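Local coordinates for glycosyl hydrolase, family 8 (Clostridium perfringens, PDB 3REN), which probably hydrolyses alpha-linked glucans as an alpha-amylase, on an (alpha/alpha)6-barrel of the kind found in glycoside hydrolase family 8, at residues S64-A75 against S335-Q346; R92-W100 against I142-A150. One frame throughout, in Å; residues are numbered along the deposited sequence. Where two conformers were deposited one is given.

Contact 1: S64-A75 against S335-Q346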
loop_
_atom_site.group_PDB
_atom_site.type_symbol
_atom_site.label_atom_id
_atom_site.label_comp_id
_atom_site.label_asym_id
_atom_site.label_seq_id
_atom_site.Cartn_x
_atom_site.Cartn_y
_atom_site.Cartn_z
ATOM N N SER A 64 2.016 -8.079 1.286
ATOM C CA SER A 64 1.788 -8.206 2.731
ATOM C C SER A 64 3.087 -8.050 3.501
ATOM O O SER A 64 3.171 -7.292 4.483
ATOM C CB SER A 64 1.191 -9.580 3.061
ATOM O OG SER A 64 -0.013 -9.756 2.339
ATOM N N GLU A 65 4.125 -8.761 3.039
ATOM C CA GLU A 65 5.427 -8.683 3.678
ATOM C C GLU A 65 6.029 -7.275 3.684
ATOM O O GLU A 65 6.575 -6.856 4.700
ATOM C CB GLU A 65 6.400 -9.681 3.040
ATOM C CG GLU A 65 5.951 -11.111 3.284
ATOM C CD GLU A 65 5.777 -11.425 4.793
ATOM O OE1 GLU A 65 6.652 -11.035 5.592
ATOM O OE2 GLU A 65 4.774 -12.047 5.180
ATOM N N GLY A 66 5.939 -6.575 2.545
ATOM C CA GLY A 66 6.424 -5.207 2.411
ATOM C C GLY A 66 5.707 -4.276 3.362
ATOM O O GLY A 66 6.334 -3.424 3.970
ATOM N N LEU A 67 4.391 -4.432 3.494
ATOM C CA LEU A 67 3.612 -3.632 4.444
ATOM C C LEU A 67 4.078 -3.827 5.883
ATOM O O LEU A 67 4.222 -2.872 6.631
ATOM C CB LEU A 67 2.092 -3.894 4.296
ATOM C CG LEU A 67 1.452 -3.316 2.996
ATOM C CD1 LEU A 67 -0.001 -3.854 2.733
ATOM C CD2 LEU A 67 1.464 -1.789 3.025
HETATM N N MSE A 68 4.323 -5.077 6.260
HETATM C CA MSE A 68 4.716 -5.414 7.621
HETATM C C MSE A 68 6.137 -4.887 7.910
HETATM O O MSE A 68 6.408 -4.424 9.007
HETATM C CB MSE A 68 4.600 -6.936 7.858
HETATM C CG MSE A 68 4.986 -7.389 9.283
HETATM SE SE MSE A 68 4.028 -6.422 10.733
HETATM C CE MSE A 68 2.369 -7.421 10.767
HETATM N N MSE A 69 7.025 -4.965 6.921
HETATM C CA MSE A 69 8.333 -4.308 7.005
HETATM C C MSE A 69 8.241 -2.806 7.205
HETATM O O MSE A 69 8.985 -2.257 8.014
HETATM C CB MSE A 69 9.172 -4.608 5.762
HETATM C CG MSE A 69 9.663 -6.107 5.726
HETATM SE SE MSE A 69 10.375 -6.614 3.927
HETATM C CE MSE A 69 11.988 -5.556 3.908
ATOM N N LEU A 70 7.344 -2.130 6.472
ATOM C CA LEU A 70 7.171 -0.695 6.722
ATOM C C LEU A 70 6.711 -0.380 8.149
ATOM O O LEU A 70 7.228 0.565 8.807
ATOM C CB LEU A 70 6.208 -0.063 5.732
ATOM C CG LEU A 70 6.729 0.072 4.307
ATOM C CD1 LEU A 70 5.562 0.547 3.408
ATOM C CD2 LEU A 70 7.827 1.146 4.325
ATOM N N TYR A 71 5.721 -1.151 8.608
ATOM C CA TYR A 71 5.261 -1.046 9.977
ATOM C C TYR A 71 6.404 -1.255 10.977
ATOM O O TYR A 71 6.522 -0.510 11.955
ATOM C CB TYR A 71 4.187 -2.106 10.248
ATOM C CG TYR A 71 3.778 -2.181 11.702
ATOM C CD1 TYR A 71 2.893 -1.248 12.236
ATOM C CD2 TYR A 71 4.304 -3.142 12.533
ATOM C CE1 TYR A 71 2.525 -1.298 13.578
ATOM C CE2 TYR A 71 3.950 -3.213 13.871
ATOM C CZ TYR A 71 3.063 -2.284 14.386
ATOM O OH TYR A 71 2.661 -2.355 15.700
ATOM N N SER A 72 7.197 -2.308 10.771
ATOM C CA SER A 72 8.342 -2.625 11.678
ATOM C C SER A 72 9.359 -1.502 11.797
ATOM O O SER A 72 9.793 -1.197 12.900
ATOM C CB SER A 72 9.075 -3.872 11.208
ATOM O OG SER A 72 8.195 -4.959 11.260
ATOM N N VAL A 73 9.758 -0.882 10.704
ATOM C CA VAL A 73 10.696 0.218 10.750
ATOM C C VAL A 73 10.102 1.445 11.431
ATOM O O VAL A 73 10.732 2.072 12.193
ATOM C CB VAL A 73 11.440 0.515 9.408
ATOM C CG1 VAL A 73 10.531 0.940 8.370
ATOM C CG2 VAL A 73 12.593 1.456 9.622
ATOM N N ASN A 74 8.850 1.720 11.156
ATOM C CA ASN A 74 8.137 2.786 11.866
ATOM C C ASN A 74 8.037 2.486 13.353
ATOM O O ASN A 74 8.057 3.405 14.175
ATOM C CB ASN A 74 6.723 2.959 11.294
ATOM C CG ASN A 74 6.741 3.535 9.903
ATOM O OD1 ASN A 74 7.760 4.055 9.479
ATOM N ND2 ASN A 74 5.622 3.444 9.181
ATOM N N ALA A 75 7.904 1.208 13.698
ATOM C CA ALA A 75 7.789 0.840 15.104
ATOM C C ALA A 75 9.150 0.730 15.778
ATOM O O ALA A 75 9.202 0.469 16.977
ATOM C CB ALA A 75 6.990 -0.466 15.287
ATOM N N SER A 335 -5.896 -9.552 4.088
ATOM C CA SER A 335 -4.704 -9.066 4.763
ATOM C C SER A 335 -4.460 -7.617 4.392
ATOM O O SER A 335 -4.076 -6.793 5.219
ATOM C CB SER A 335 -3.483 -9.936 4.394
ATOM O OG SER A 335 -3.248 -9.899 2.978
ATOM N N PHE A 336 -4.669 -7.297 3.131
ATOM C CA PHE A 336 -4.368 -5.939 2.671
ATOM C C PHE A 336 -5.079 -4.828 3.489
ATOM O O PHE A 336 -4.451 -3.818 3.862
ATOM C CB PHE A 336 -4.674 -5.812 1.176
ATOM C CG PHE A 336 -4.323 -4.476 0.592
ATOM C CD1 PHE A 336 -2.993 -4.101 0.428
ATOM C CD2 PHE A 336 -5.336 -3.611 0.155
ATOM C CE1 PHE A 336 -2.656 -2.858 -0.146
ATOM C CE2 PHE A 336 -5.029 -2.379 -0.417
ATOM C CZ PHE A 336 -3.699 -1.980 -0.568
ATOM N N ASP A 337 -6.363 -5.020 3.786
ATOM C CA ASP A 337 -7.091 -4.030 4.587
ATOM C C ASP A 337 -6.619 -3.968 6.014
ATOM O O ASP A 337 -6.523 -2.886 6.579
ATOM C CB ASP A 337 -8.591 -4.284 4.550
ATOM C CG ASP A 337 -9.197 -3.913 3.208
ATOM O OD1 ASP A 337 -8.709 -2.946 2.577
ATOM O OD2 ASP A 337 -10.125 -4.609 2.782
ATOM N N ASN A 338 -6.312 -5.133 6.580
ATOM C CA ASN A 338 -5.797 -5.224 7.932
ATOM C C ASN A 338 -4.424 -4.575 8.113
ATOM O O ASN A 338 -4.204 -3.843 9.088
ATOM C CB ASN A 338 -5.825 -6.677 8.422
ATOM C CG ASN A 338 -7.245 -7.142 8.709
ATOM O OD1 ASN A 338 -7.706 -7.021 9.830
ATOM N ND2 ASN A 338 -7.961 -7.630 7.674
ATOM N N LEU A 339 -3.517 -4.815 7.162
ATOM C CA LEU A 339 -2.181 -4.204 7.226
ATOM C C LEU A 339 -2.196 -2.681 7.030
ATOM O O LEU A 339 -1.415 -1.944 7.686
ATOM C CB LEU A 339 -1.228 -4.875 6.230
ATOM C CG LEU A 339 -0.879 -6.305 6.611
ATOM C CD1 LEU A 339 -0.465 -7.073 5.313
ATOM C CD2 LEU A 339 0.230 -6.308 7.754
ATOM N N ASN A 340 -3.060 -2.201 6.130
ATOM C CA ASN A 340 -3.150 -0.751 5.908
ATOM C C ASN A 340 -3.706 -0.088 7.172
ATOM O O ASN A 340 -3.177 0.935 7.624
ATOM C CB ASN A 340 -3.995 -0.424 4.668
ATOM C CG ASN A 340 -3.213 -0.592 3.368
ATOM O OD1 ASN A 340 -2.025 -0.276 3.317
ATOM N ND2 ASN A 340 -3.869 -1.088 2.322
ATOM N N ALA A 341 -4.706 -0.729 7.784
ATOM C CA ALA A 341 -5.265 -0.248 9.065
ATOM C C ALA A 341 -4.204 -0.216 10.164
ATOM O O ALA A 341 -4.205 0.680 10.998
ATOM C CB ALA A 341 -6.438 -1.131 9.515
ATOM N N LEU A 342 -3.311 -1.201 10.170
ATOM C CA LEU A 342 -2.243 -1.230 11.171
ATOM C C LEU A 342 -1.312 -0.035 11.006
ATOM O O LEU A 342 -0.988 0.644 11.979
ATOM C CB LEU A 342 -1.515 -2.597 11.144
ATOM C CG LEU A 342 -0.411 -2.814 12.162
ATOM C CD1 LEU A 342 -0.990 -2.961 13.562
ATOM C CD2 LEU A 342 0.430 -4.042 11.772
ATOM N N LEU A 343 -0.918 0.273 9.771
ATOM C CA LEU A 343 -0.184 1.512 9.500
ATOM C C LEU A 343 -0.887 2.800 9.971
ATOM O O LEU A 343 -0.223 3.700 10.506
ATOM C CB LEU A 343 0.207 1.625 8.014
ATOM C CG LEU A 343 1.177 0.510 7.568
ATOM C CD1 LEU A 343 1.365 0.458 6.076
ATOM C CD2 LEU A 343 2.597 0.643 8.227
ATOM N N ALA A 344 -2.208 2.916 9.744
ATOM C CA ALA A 344 -2.971 4.101 10.251
ATOM C C ALA A 344 -3.057 4.114 11.789
ATOM O O ALA A 344 -2.827 5.155 12.405
ATOM C CB ALA A 344 -4.371 4.142 9.648
ATOM N N PHE A 345 -3.370 2.971 12.410
ATOM C CA PHE A 345 -3.494 2.954 13.884
ATOM C C PHE A 345 -2.120 3.256 14.501
ATOM O O PHE A 345 -2.045 3.833 15.595
ATOM C CB PHE A 345 -4.016 1.617 14.426
ATOM C CG PHE A 345 -5.521 1.445 14.335
ATOM C CD1 PHE A 345 -6.384 2.528 14.556
ATOM C CD2 PHE A 345 -6.062 0.205 14.058
ATOM C CE1 PHE A 345 -7.765 2.382 14.507
ATOM C CE2 PHE A 345 -7.468 0.033 13.980
ATOM C CZ PHE A 345 -8.314 1.120 14.211
ATOM N N GLN A 346 -1.031 2.859 13.831
ATOM C CA GLN A 346 0.336 3.187 14.339
ATOM C C GLN A 346 0.573 4.699 14.551
ATOM O O GLN A 346 1.355 5.091 15.432
ATOM C CB GLN A 346 1.403 2.604 13.416
ATOM C CG GLN A 346 2.858 2.831 13.841
ATOM C CD GLN A 346 3.810 2.042 12.955
ATOM O OE1 GLN A 346 3.773 2.165 11.727
ATOM N NE2 GLN A 346 4.624 1.175 13.570
HETATM O O HOH W 1 -1.803 -7.868 1.637
#

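Contact 2: R92-W100 against I142-A150. With SO4 (sulfate ion), chain E.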
loop_
_atom_site.group_PDB
_atom_site.type_symbol
_atom_site.label_atom_id
_atom_site.label_comp_id
_atom_site.label_asym_id
_atom_site.label_seq_id
_atom_site.Cartn_x
_atom_site.Cartn_y
_atom_site.Cartn_z
ATOM N N ARG A 92 12.940 -13.924 -3.533
ATOM C CA ARG A 92 13.691 -13.310 -4.618
ATOM C C ARG A 92 13.774 -14.279 -5.782
ATOM O O ARG A 92 14.017 -15.463 -5.586
ATOM C CB ARG A 92 15.102 -12.867 -4.216
ATOM C CG ARG A 92 15.732 -11.940 -5.226
ATOM C CD ARG A 92 17.205 -11.599 -4.894
ATOM N NE ARG A 92 18.034 -12.795 -4.807
ATOM C CZ ARG A 92 19.246 -12.836 -4.249
ATOM N NH1 ARG A 92 19.925 -13.996 -4.202
ATOM N NH2 ARG A 92 19.776 -11.727 -3.732
ATOM N N LEU A 93 13.604 -13.766 -7.002
ATOM C CA LEU A 93 13.615 -14.623 -8.185
ATOM C C LEU A 93 14.964 -14.517 -8.896
ATOM O O LEU A 93 15.808 -13.707 -8.506
ATOM C CB LEU A 93 12.448 -14.261 -9.111
ATOM C CG LEU A 93 11.005 -14.444 -8.607
ATOM C CD1 LEU A 93 10.009 -13.740 -9.570
ATOM C CD2 LEU A 93 10.645 -15.896 -8.444
ATOM N N LYS A 94 15.162 -15.294 -9.966
ATOM C CA LYS A 94 16.449 -15.263 -10.680
ATOM C C LYS A 94 16.671 -13.920 -11.334
ATOM O O LYS A 94 17.805 -13.496 -11.502
ATOM C CB LYS A 94 16.536 -16.374 -11.750
ATOM N N ASN A 95 15.615 -13.204 -11.706
ATOM C CA ASN A 95 15.866 -11.862 -12.268
ATOM C C ASN A 95 16.216 -10.744 -11.255
ATOM O O ASN A 95 16.386 -9.581 -11.650
ATOM C CB ASN A 95 14.721 -11.430 -13.206
ATOM C CG ASN A 95 13.406 -11.280 -12.486
ATOM O OD1 ASN A 95 13.335 -11.370 -11.239
ATOM N ND2 ASN A 95 12.349 -11.052 -13.249
ATOM N N GLY A 96 16.297 -11.094 -9.958
ATOM C CA GLY A 96 16.568 -10.129 -8.868
ATOM C C GLY A 96 15.331 -9.458 -8.231
ATOM O O GLY A 96 15.444 -8.697 -7.266
ATOM N N LEU A 97 14.153 -9.712 -8.780
ATOM C CA LEU A 97 12.930 -9.120 -8.274
ATOM C C LEU A 97 12.318 -10.066 -7.265
ATOM O O LEU A 97 12.540 -11.276 -7.315
ATOM C CB LEU A 97 11.942 -8.838 -9.417
ATOM C CG LEU A 97 12.377 -7.758 -10.435
ATOM C CD1 LEU A 97 11.261 -7.533 -11.468
ATOM C CD2 LEU A 97 12.825 -6.390 -9.781
ATOM N N ILE A 98 11.568 -9.503 -6.330
ATOM C CA ILE A 98 10.785 -10.287 -5.401
ATOM C C ILE A 98 9.508 -10.763 -6.070
ATOM O O ILE A 98 8.824 -9.999 -6.744
ATOM C CB ILE A 98 10.440 -9.480 -4.148
ATOM C CG1 ILE A 98 11.696 -8.796 -3.561
ATOM C CG2 ILE A 98 9.711 -10.361 -3.131
ATOM C CD1 ILE A 98 12.979 -9.778 -3.394
ATOM N N SER A 99 9.193 -12.026 -5.845
ATOM C CA SER A 99 8.039 -12.674 -6.422
ATOM C C SER A 99 6.802 -11.983 -5.860
ATOM O O SER A 99 6.824 -11.552 -4.704
ATOM C CB SER A 99 8.018 -14.119 -5.969
ATOM O OG SER A 99 6.877 -14.798 -6.460
ATOM N N TRP A 100 5.716 -11.906 -6.634
ATOM C CA TRP A 100 4.475 -11.335 -6.102
ATOM C C TRP A 100 3.819 -12.210 -5.044
ATOM O O TRP A 100 3.153 -11.688 -4.139
ATOM C CB TRP A 100 3.456 -10.908 -7.205
ATOM C CG TRP A 100 2.534 -11.954 -7.634
ATOM C CD1 TRP A 100 2.843 -13.025 -8.412
ATOM C CD2 TRP A 100 1.113 -12.049 -7.367
ATOM N NE1 TRP A 100 1.709 -13.820 -8.639
ATOM C CE2 TRP A 100 0.643 -13.253 -7.996
ATOM C CE3 TRP A 100 0.198 -11.252 -6.663
ATOM C CZ2 TRP A 100 -0.702 -13.674 -7.939
ATOM C CZ3 TRP A 100 -1.161 -11.683 -6.587
ATOM C CH2 TRP A 100 -1.589 -12.882 -7.220
ATOM N N ILE A 142 17.673 -4.865 -5.909
ATOM C CA ILE A 142 16.269 -4.867 -6.394
ATOM C C ILE A 142 16.015 -3.733 -7.371
ATOM O O ILE A 142 15.393 -3.935 -8.435
ATOM C CB ILE A 142 15.210 -4.702 -5.252
ATOM C CG1 ILE A 142 15.536 -5.580 -4.051
ATOM C CG2 ILE A 142 13.788 -5.009 -5.775
ATOM C CD1 ILE A 142 15.675 -7.001 -4.397
ATOM N N ALA A 143 16.476 -2.543 -6.996
ATOM C CA ALA A 143 16.279 -1.342 -7.800
ATOM C C ALA A 143 16.931 -1.509 -9.163
ATOM O O ALA A 143 16.311 -1.168 -10.172
ATOM C CB ALA A 143 16.850 -0.141 -7.107
ATOM N N ASN A 144 18.169 -2.040 -9.189
ATOM C CA ASN A 144 18.891 -2.264 -10.454
ATOM C C ASN A 144 18.154 -3.264 -11.348
ATOM O O ASN A 144 18.108 -3.103 -12.585
ATOM C CB ASN A 144 20.359 -2.702 -10.210
ATOM C CG ASN A 144 21.267 -1.536 -9.751
ATOM O OD1 ASN A 144 21.002 -0.383 -10.022
ATOM N ND2 ASN A 144 22.363 -1.862 -9.076
ATOM N N SER A 145 17.575 -4.287 -10.729
ATOM C CA SER A 145 16.723 -5.246 -11.439
ATOM C C SER A 145 15.442 -4.627 -11.996
ATOM O O SER A 145 14.970 -5.027 -13.061
ATOM C CB SER A 145 16.362 -6.409 -10.523
ATOM O OG SER A 145 17.532 -7.088 -10.145
ATOM N N LEU A 146 14.862 -3.673 -11.273
ATOM C CA LEU A 146 13.703 -2.925 -11.798
ATOM C C LEU A 146 14.114 -2.147 -13.031
ATOM O O LEU A 146 13.385 -2.150 -14.026
ATOM C CB LEU A 146 13.140 -1.933 -10.791
ATOM C CG LEU A 146 12.043 -2.352 -9.835
ATOM C CD1 LEU A 146 11.755 -1.174 -8.904
ATOM C CD2 LEU A 146 10.798 -2.850 -10.579
ATOM N N LEU A 147 15.275 -1.493 -12.972
ATOM C CA LEU A 147 15.773 -0.694 -14.119
ATOM C C LEU A 147 16.074 -1.550 -15.351
ATOM O O LEU A 147 15.786 -1.146 -16.485
ATOM C CB LEU A 147 17.019 0.102 -13.756
ATOM C CG LEU A 147 16.731 1.300 -12.858
ATOM C CD1 LEU A 147 18.031 1.919 -12.447
ATOM C CD2 LEU A 147 15.824 2.340 -13.520
ATOM N N LYS A 148 16.689 -2.693 -15.102
ATOM C CA LYS A 148 16.994 -3.667 -16.127
ATOM C C LYS A 148 15.772 -4.347 -16.743
ATOM O O LYS A 148 15.780 -4.679 -17.928
ATOM C CB LYS A 148 17.954 -4.728 -15.580
ATOM C CG LYS A 148 18.331 -5.803 -16.585
ATOM N N HIS A 149 14.747 -4.608 -15.931
ATOM C CA HIS A 149 13.683 -5.493 -16.371
ATOM C C HIS A 149 12.320 -4.848 -16.541
ATOM O O HIS A 149 11.440 -5.431 -17.193
ATOM C CB HIS A 149 13.538 -6.682 -15.429
ATOM C CG HIS A 149 14.743 -7.562 -15.382
ATOM N ND1 HIS A 149 15.241 -8.202 -16.497
ATOM C CD2 HIS A 149 15.570 -7.887 -14.362
ATOM C CE1 HIS A 149 16.311 -8.905 -16.158
ATOM N NE2 HIS A 149 16.530 -8.728 -14.868
ATOM N N ALA A 150 12.125 -3.672 -15.963
ATOM C CA ALA A 150 10.794 -3.071 -15.975
ATOM C C ALA A 150 10.754 -1.687 -16.600
ATOM O O ALA A 150 9.681 -1.087 -16.646
ATOM C CB ALA A 150 10.238 -2.990 -14.580
HETATM S S SO4 E . 1.077 -17.295 -10.423
HETATM O O1 SO4 E . -0.026 -18.133 -10.869
HETATM O O2 SO4 E . 1.415 -16.265 -11.398
HETATM O O3 SO4 E . 0.689 -16.647 -9.180
HETATM O O4 SO4 E . 2.221 -18.178 -10.231
#

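Contact 1: S64-A75 against S335-Q346
The Y71 ring lies between L342 and Q346. L342 covers one face, with CD2 over the ring centre and 3.7 Å from the centroid, a CH-pi contact. The Q346 amide lies over the opposite face, its plane 12° from that of the ring, and NE2 is 3.2 Å from Y71 CE1. L343 CD2 sits at the ring edge. Y71 CG stands anti to the backbone N (chi1 173°), which brings the ring between L342 and Q346. The Y71 OH is hydrogen-bonded to E23 of helix 21-33. L67 CD1 meets the F336 ring 3.8 Å from F336 CD1.

Q346 is extended as far as CD. Its NE2 donates to Y71 O at 3.0 Å, almost straight, with the carbonyl oxygen in the amide plane. Y71 O also accepts the helical bond from A75 N. The other end of the amide, OE1, takes a weak bond from N74 ND2.

The two segments are nearly parallel helices of the (alpha/alpha)6 barrel. Their axes are 13° apart and approach to 9.8 Å. Packing is knobs-into-holes: L67 sits among F336, L339, N340 and L343, and L343 sits among L67, L70, Y71 and N74. M68 CE, a selenomethionine methyl, reaches L339 CD2 and L342 CD2. L339 CD1 lies 3.6 Å from S64 CA.

N340 OD1 faces L67 CD2, while its ND2 bonds to S284 in helix 283-296. At the N-terminal end a water bridges the two serines, 2.7 Å from S64 OG and 2.8 Å from S335 OG.

Contact 2: R92-W100 against I142-A150
A type I beta turn, L93 to G96, lies against the C-terminal part of helix 133-150. The turn belongs to the loop between helix 78-89 and strand 101-103. N95 also makes an Asx turn: its OD1 accepts from L97 N at 3.1 Å, with the donor above the carbonyl plane. Its CG lies between the backbone N and the carbonyl carbon (chi1 64°), and this folds the amide back over the chain.

N95 CB rests over one face of the H149 ring, a CH-pi contact 4.0 Å from the centroid and 28° off the normal. N95 O is 3.1 Å from S145 OG. That hydroxyl can also donate to N141 O, one turn back in its own helix, and its choice is not settled.

G96 passes close to the helix, with CA 3.4 Å from S145 OG. The backbone itself makes this approach, at a positive phi that suits glycine. Beyond the turn, L97 CD2 meets S145 CB at 3.6 Å and also touches the backbone of I142 and L146. I142, modelled in two conformers, has CD1 near G96 O and I98 CD1 in the one given, so this contact is less certain.

I160 of strand 155-160 touches N95, L97 and H149, and I142 and L146 pack on helix 113-130. Away from the helix, W100 NE1 donates to O3 of a sulfate at 3.1 Å. R101 and S108 are also hydrogen-bonded to this ion, which probably came from the crystallisation liquor.

The chemistry implies apolar packing at L97 and polar contact at N95 and S145, where one serine proton has two backbone carbonyls within reach.

The centre of contact 1 is about 9 Å from the centre of the chain, that of contact 2 about 19 Å. The two centres are about 23 Å apart and the contacts do not touch. Both are partly buried, and neither has an exposed touching residue, but contact 1 lies nearer the middle and contact 2 toward the periphery. Contact 1 brings together helices distant in sequence; contact 2 lies within the chain between them and joins a loop to one helix. They share no helix or strand. Contact 1 buries 642 Å² and contact 2 350 Å². Interlocked leucines and a side-chain amide bonded to a carbonyl mark the first, fewer apolar contacts and an unsettled serine hydroxyl the second.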